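PDB 5JO8: CEP104 from Gallus gallus, which is a centriolar protein whose TOG domain, an all-helical array of helix pairs, probably binds tubulin or microtubules. Local coordinates for residues A[175-180]-A[191-196]; A[218-223]-A[237-242]. All coordinates share one frame; numbering follows the deposited sequence.

Interaction 1 and interaction 2 lie in series along the TOG domain, their centres about 11 Å apart. The first is partly buried and largely polar: Arg193, on helix 187-204, gathers three backbone carbonyls from the chain leaving helix 173-177, with a small leucine contact beside it. The second is a buried, wholly apolar meeting of helix 213-223 with helix 229-245, with no hydrogen bond across it. Phe219 joins them. Phe219 CE1 lies 3.5 Å from Arg193 NH1, while the ring edge at CE2 lies toward Ile238. Polar chemistry thus serves where a helix ends and turns its carbonyls aside, and small or branched hydrocarbon side chains serve where two regular helices pack.

Interaction 1: A[175-180]-A[191-196]; sequences VHLVQL and MSRVEL
Arg193 of helix 187-204 grips the backbone where helix 173-177 of the TOG domain ends, tying this short helix to the longer one. The guanidinium of Arg193 presents its edge to three backbone carbonyls, all lying near its plane. NH1 is shared by two of them: a nearly straight bond (169°) runs 2.7 Å from Arg193 NH1 to Gln179 O, and a more bent one of 3.0 Å from Arg193 NH1 to Leu177 O, which it meets from above the carbonyl plane. NH2 of Arg193 reaches Leu180 O at 3.2 Å. The chain leaves helical geometry at Val178, and the carbonyls of the turn are presented to the side, where the in-plane N-H groups of one guanidinium can take up three of them. Arg193 sends CG anti to its own backbone N (chi1 -169°), and bends at chi2 and chi3 carry the guanidinium across to the turn. Within the turn Gln179 folds back, its NE2 bonding Val175 O at 2.8 Å. Beside the polar group, Leu177 and Leu196 cross at about a right angle, CD2 of Leu177 lying 4.0 Å from CD1 of Leu196; their methyls pack the buried side of the contact next to the bonded arginine. Leu177 also packs on Leu140 of helix 125-142 and on Val197 and Leu200, while Phe219 of helix 213-223 touches Val178, placing the contact between the preceding and following helices.

Interaction 2: A[218-223]-A[237-242]; sequences KFATGA and RIIFGM
Ala220 meets Ile239 and Ile238 at the centre of this helix pair, its CB directed toward the facing helix. CB of Ala220 lies 3.6 Å from Ile239 CG1 and 3.8 Å from Ile239 CD1, while Ile238 CG2 approaches the same methyl at 4.0 Å. Alanine suits this place because its small side chain lets the helices come near, the CA atoms of Ala220 and Ile239 being 6.8 Å apart; the two beta-branched isoleucines close over it. Each isoleucine sets CG1 anti to its carbonyl carbon, yet they meet the alanine by different branches, Ile239 through its CG1 arm and Ile238 through the CG2 methyl. That leaves CD1 of Ile238 to reach the ring of Phe219, 4.4 Å from Phe219 CE2 and at the ring's edge. On the Ile239 side, CG2 of Thr221 comes within 4.3 Å of Ile239 CD1, while the Thr221 hydroxyl OG1 is turned back to hydrogen-bond Met217 O. Around this shell, Phe219 packs on Val194 and Val197 of helix 187-204, Ile239 on Ile250 of helix 247-253, and Arg237 forms salt bridges with Glu198 and Asp233. The local axes come within 9.7 Å and run at 142°: two consecutive helices packed roughly antiparallel, consistent with the HEAT-like helical array of TOG domains.

Interaction 1: A[175-180]-A[191-196]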
loop_
_atom_site.group_PDB
_atom_site.type_symbol
_atom_site.label_atom_id
_atom_site.label_comp_id
_atom_site.label_asym_id
_atom_site.label_seq_id
_atom_site.Cartn_x
_atom_site.Cartn_y
_atom_site.Cartn_z
ATOM N N VAL A 175 8.709 1.573 4.165
ATOM C CA VAL A 175 8.948 2.993 4.342
ATOM C C VAL A 175 7.656 3.795 4.239
ATOM O O VAL A 175 7.415 4.703 5.037
ATOM C CB VAL A 175 10.017 3.496 3.352
ATOM C CG1 VAL A 175 10.246 4.986 3.536
ATOM C CG2 VAL A 175 11.303 2.717 3.556
ATOM N N HIS A 176 6.814 3.450 3.275
ATOM C CA HIS A 176 5.518 4.099 3.145
ATOM C C HIS A 176 4.673 3.867 4.403
ATOM O O HIS A 176 4.009 4.777 4.890
ATOM C CB HIS A 176 4.777 3.544 1.932
ATOM C CG HIS A 176 3.842 4.522 1.292
ATOM N ND1 HIS A 176 2.679 4.949 1.895
ATOM C CD2 HIS A 176 3.896 5.150 0.094
ATOM C CE1 HIS A 176 2.056 5.801 1.100
ATOM N NE2 HIS A 176 2.777 5.942 0.001
ATOM N N LEU A 177 4.704 2.640 4.912
ATOM C CA LEU A 177 3.892 2.270 6.077
ATOM C C LEU A 177 4.266 2.982 7.382
ATOM O O LEU A 177 3.400 3.161 8.244
ATOM C CB LEU A 177 3.931 0.762 6.290
ATOM C CG LEU A 177 3.193 -0.100 5.268
ATOM C CD1 LEU A 177 3.434 -1.537 5.585
ATOM C CD2 LEU A 177 1.694 0.196 5.187
ATOM N N VAL A 178 5.532 3.368 7.535
ATOM C CA VAL A 178 5.986 4.038 8.761
ATOM C C VAL A 178 5.962 5.561 8.720
ATOM O O VAL A 178 6.487 6.224 9.610
ATOM C CB VAL A 178 7.348 3.509 9.257
ATOM C CG1 VAL A 178 7.283 2.016 9.512
ATOM C CG2 VAL A 178 8.466 3.869 8.283
ATOM N N GLN A 179 5.342 6.123 7.688
ATOM C CA GLN A 179 5.219 7.570 7.632
ATOM C C GLN A 179 4.255 8.054 8.712
ATOM O O GLN A 179 3.437 7.283 9.203
ATOM C CB GLN A 179 4.791 8.023 6.231
ATOM C CG GLN A 179 5.860 7.752 5.166
ATOM C CD GLN A 179 7.252 8.200 5.612
ATOM O OE1 GLN A 179 7.527 9.397 5.715
ATOM N NE2 GLN A 179 8.131 7.234 5.893
ATOM N N LEU A 180 4.375 9.324 9.087
ATOM C CA LEU A 180 3.612 9.894 10.199
ATOM C C LEU A 180 2.121 9.571 10.140
ATOM O O LEU A 180 1.491 9.679 9.090
ATOM C CB LEU A 180 3.799 11.413 10.254
ATOM C CG LEU A 180 3.102 12.136 11.410
ATOM C CD1 LEU A 180 3.977 12.115 12.658
ATOM C CD2 LEU A 180 2.718 13.562 11.031
ATOM N N MET A 191 -5.999 2.229 12.397
ATOM C CA MET A 191 -5.922 0.851 12.853
ATOM C C MET A 191 -5.275 -0.045 11.809
ATOM O O MET A 191 -4.417 -0.863 12.128
ATOM C CB MET A 191 -7.312 0.324 13.198
ATOM C CG MET A 191 -7.795 0.702 14.584
ATOM S SD MET A 191 -6.686 0.088 15.866
ATOM C CE MET A 191 -6.781 -1.682 15.588
ATOM N N SER A 192 -5.695 0.106 10.557
ATOM C CA SER A 192 -5.133 -0.685 9.475
ATOM C C SER A 192 -3.649 -0.426 9.335
ATOM O O SER A 192 -2.872 -1.348 9.107
ATOM C CB SER A 192 -5.823 -0.346 8.159
ATOM O OG SER A 192 -7.149 -0.852 8.136
ATOM N N ARG A 193 -3.262 0.830 9.498
ATOM C CA ARG A 193 -1.854 1.173 9.360
ATOM C C ARG A 193 -1.004 0.561 10.466
ATOM O O ARG A 193 0.028 -0.040 10.187
ATOM C CB ARG A 193 -1.634 2.681 9.285
ATOM C CG ARG A 193 -0.207 3.032 8.879
ATOM C CD ARG A 193 -0.122 3.538 7.431
ATOM N NE ARG A 193 -0.423 4.967 7.387
ATOM C CZ ARG A 193 0.409 5.919 7.797
ATOM N NH1 ARG A 193 1.602 5.600 8.281
ATOM N NH2 ARG A 193 0.043 7.192 7.735
ATOM N N VAL A 194 -1.423 0.686 11.727
ATOM C CA VAL A 194 -0.614 0.095 12.792
ATOM C C VAL A 194 -0.569 -1.425 12.687
ATOM O O VAL A 194 0.457 -2.045 12.972
ATOM C CB VAL A 194 -1.017 0.581 14.195
ATOM C CG1 VAL A 194 -0.681 2.048 14.342
ATOM C CG2 VAL A 194 -2.509 0.348 14.459
ATOM N N GLU A 195 -1.676 -2.033 12.266
ATOM C CA GLU A 195 -1.709 -3.475 12.142
ATOM C C GLU A 195 -0.814 -3.961 11.002
ATOM O O GLU A 195 -0.171 -5.005 11.125
ATOM C CB GLU A 195 -3.146 -3.966 11.939
ATOM C CG GLU A 195 -4.031 -3.798 13.145
ATOM C CD GLU A 195 -5.463 -4.199 12.845
ATOM O OE1 GLU A 195 -5.882 -4.102 11.668
ATOM O OE2 GLU A 195 -6.162 -4.615 13.784
ATOM N N LEU A 196 -0.788 -3.215 9.902
ATOM C CA LEU A 196 0.100 -3.534 8.778
ATOM C C LEU A 196 1.568 -3.494 9.181
ATOM O O LEU A 196 2.337 -4.401 8.852
ATOM C CB LEU A 196 -0.138 -2.591 7.596
ATOM C CG LEU A 196 -1.237 -3.063 6.643
ATOM C CD1 LEU A 196 -1.643 -1.955 5.688
ATOM C CD2 LEU A 196 -0.763 -4.281 5.869
#

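Interaction 2: A[218-223]-A[237-242]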
loop_
_atom_site.group_PDB
_atom_site.type_symbol
_atom_site.label_atom_id
_atom_site.label_comp_id
_atom_site.label_asym_id
_atom_site.label_seq_id
_atom_site.Cartn_x
_atom_site.Cartn_y
_atom_site.Cartn_z
ATOM N N LYS A 218 9.937 5.911 15.460
ATOM C CA LYS A 218 9.318 7.186 15.131
ATOM C C LYS A 218 7.825 6.990 14.858
ATOM O O LYS A 218 6.977 7.702 15.398
ATOM C CB LYS A 218 10.004 7.842 13.932
ATOM C CG LYS A 218 9.237 9.028 13.402
ATOM C CD LYS A 218 9.913 9.648 12.197
ATOM C CE LYS A 218 11.075 10.540 12.600
ATOM N NZ LYS A 218 12.345 9.796 12.840
ATOM N N PHE A 219 7.510 5.996 14.035
ATOM C CA PHE A 219 6.117 5.688 13.720
ATOM C C PHE A 219 5.303 5.309 14.959
ATOM O O PHE A 219 4.248 5.891 15.223
ATOM C CB PHE A 219 6.033 4.568 12.678
ATOM C CG PHE A 219 4.635 4.068 12.453
ATOM C CD1 PHE A 219 3.748 4.776 11.658
ATOM C CD2 PHE A 219 4.189 2.895 13.069
ATOM C CE1 PHE A 219 2.448 4.322 11.459
ATOM C CE2 PHE A 219 2.894 2.435 12.873
ATOM C CZ PHE A 219 2.024 3.144 12.065
ATOM N N ALA A 220 5.802 4.334 15.714
ATOM C CA ALA A 220 5.075 3.801 16.867
ATOM C C ALA A 220 4.874 4.857 17.947
ATOM O O ALA A 220 3.793 4.944 18.533
ATOM C CB ALA A 220 5.799 2.589 17.436
ATOM N N THR A 221 5.896 5.668 18.212
ATOM C CA THR A 221 5.748 6.665 19.262
ATOM C C THR A 221 4.778 7.754 18.797
ATOM O O THR A 221 4.033 8.320 19.599
ATOM C CB THR A 221 7.099 7.258 19.740
ATOM O OG1 THR A 221 7.793 7.850 18.638
ATOM C CG2 THR A 221 7.975 6.178 20.372
ATOM N N GLY A 222 4.762 8.021 17.497
ATOM C CA GLY A 222 3.760 8.909 16.941
ATOM C C GLY A 222 2.359 8.360 17.158
ATOM O O GLY A 222 1.450 9.089 17.560
ATOM N N ALA A 223 2.191 7.065 16.898
ATOM C CA ALA A 223 0.893 6.411 17.034
ATOM C C ALA A 223 0.389 6.375 18.484
ATOM O O ALA A 223 -0.811 6.247 18.714
ATOM C CB ALA A 223 0.938 4.994 16.443
ATOM N N ARG A 237 2.240 -2.690 21.341
ATOM C CA ARG A 237 2.681 -4.028 20.947
ATOM C C ARG A 237 3.913 -3.982 20.055
ATOM O O ARG A 237 4.824 -4.799 20.188
ATOM C CB ARG A 237 1.563 -4.789 20.236
ATOM C CG ARG A 237 0.375 -5.090 21.129
ATOM C CD ARG A 237 -0.366 -6.337 20.661
ATOM N NE ARG A 237 -0.849 -6.239 19.285
ATOM C CZ ARG A 237 -2.063 -5.815 18.942
ATOM N NH1 ARG A 237 -2.924 -5.434 19.878
ATOM N NH2 ARG A 237 -2.421 -5.771 17.664
ATOM N N ILE A 238 3.950 -3.005 19.151
ATOM C CA ILE A 238 5.079 -2.851 18.251
ATOM C C ILE A 238 6.330 -2.533 19.062
ATOM O O ILE A 238 7.387 -3.134 18.862
ATOM C CB ILE A 238 4.772 -1.772 17.201
ATOM C CG1 ILE A 238 3.772 -2.293 16.162
ATOM C CG2 ILE A 238 6.047 -1.297 16.506
ATOM C CD1 ILE A 238 3.153 -1.201 15.314
ATOM N N ILE A 239 6.192 -1.598 19.991
ATOM C CA ILE A 239 7.317 -1.195 20.821
ATOM C C ILE A 239 7.803 -2.343 21.710
ATOM O O ILE A 239 9.007 -2.578 21.815
ATOM C CB ILE A 239 6.992 0.072 21.617
ATOM C CG1 ILE A 239 6.814 1.246 20.652
ATOM C CG2 ILE A 239 8.116 0.382 22.622
ATOM C CD1 ILE A 239 6.154 2.439 21.265
ATOM N N PHE A 240 6.872 -3.063 22.333
ATOM C CA PHE A 240 7.242 -4.194 23.179
ATOM C C PHE A 240 7.975 -5.254 22.365
ATOM O O PHE A 240 8.942 -5.849 22.828
ATOM C CB PHE A 240 6.004 -4.814 23.834
ATOM C CG PHE A 240 5.451 -4.016 24.980
ATOM C CD1 PHE A 240 6.296 -3.450 25.926
ATOM C CD2 PHE A 240 4.087 -3.839 25.124
ATOM C CE1 PHE A 240 5.781 -2.723 26.995
ATOM C CE2 PHE A 240 3.565 -3.115 26.188
ATOM C CZ PHE A 240 4.414 -2.552 27.121
ATOM N N GLY A 241 7.507 -5.485 21.145
ATOM C CA GLY A 241 8.168 -6.416 20.250
ATOM C C GLY A 241 9.612 -6.023 19.990
ATOM O O GLY A 241 10.526 -6.848 20.066
ATOM N N MET A 242 9.816 -4.744 19.696
ATOM C CA MET A 242 11.145 -4.212 19.430
ATOM C C MET A 242 12.027 -4.282 20.670
ATOM O O MET A 242 13.215 -4.593 20.576
ATOM C CB MET A 242 11.054 -2.758 18.965
ATOM C CG MET A 242 10.226 -2.556 17.719
ATOM S SD MET A 242 11.247 -2.306 16.266
ATOM C CE MET A 242 11.857 -3.960 15.997
#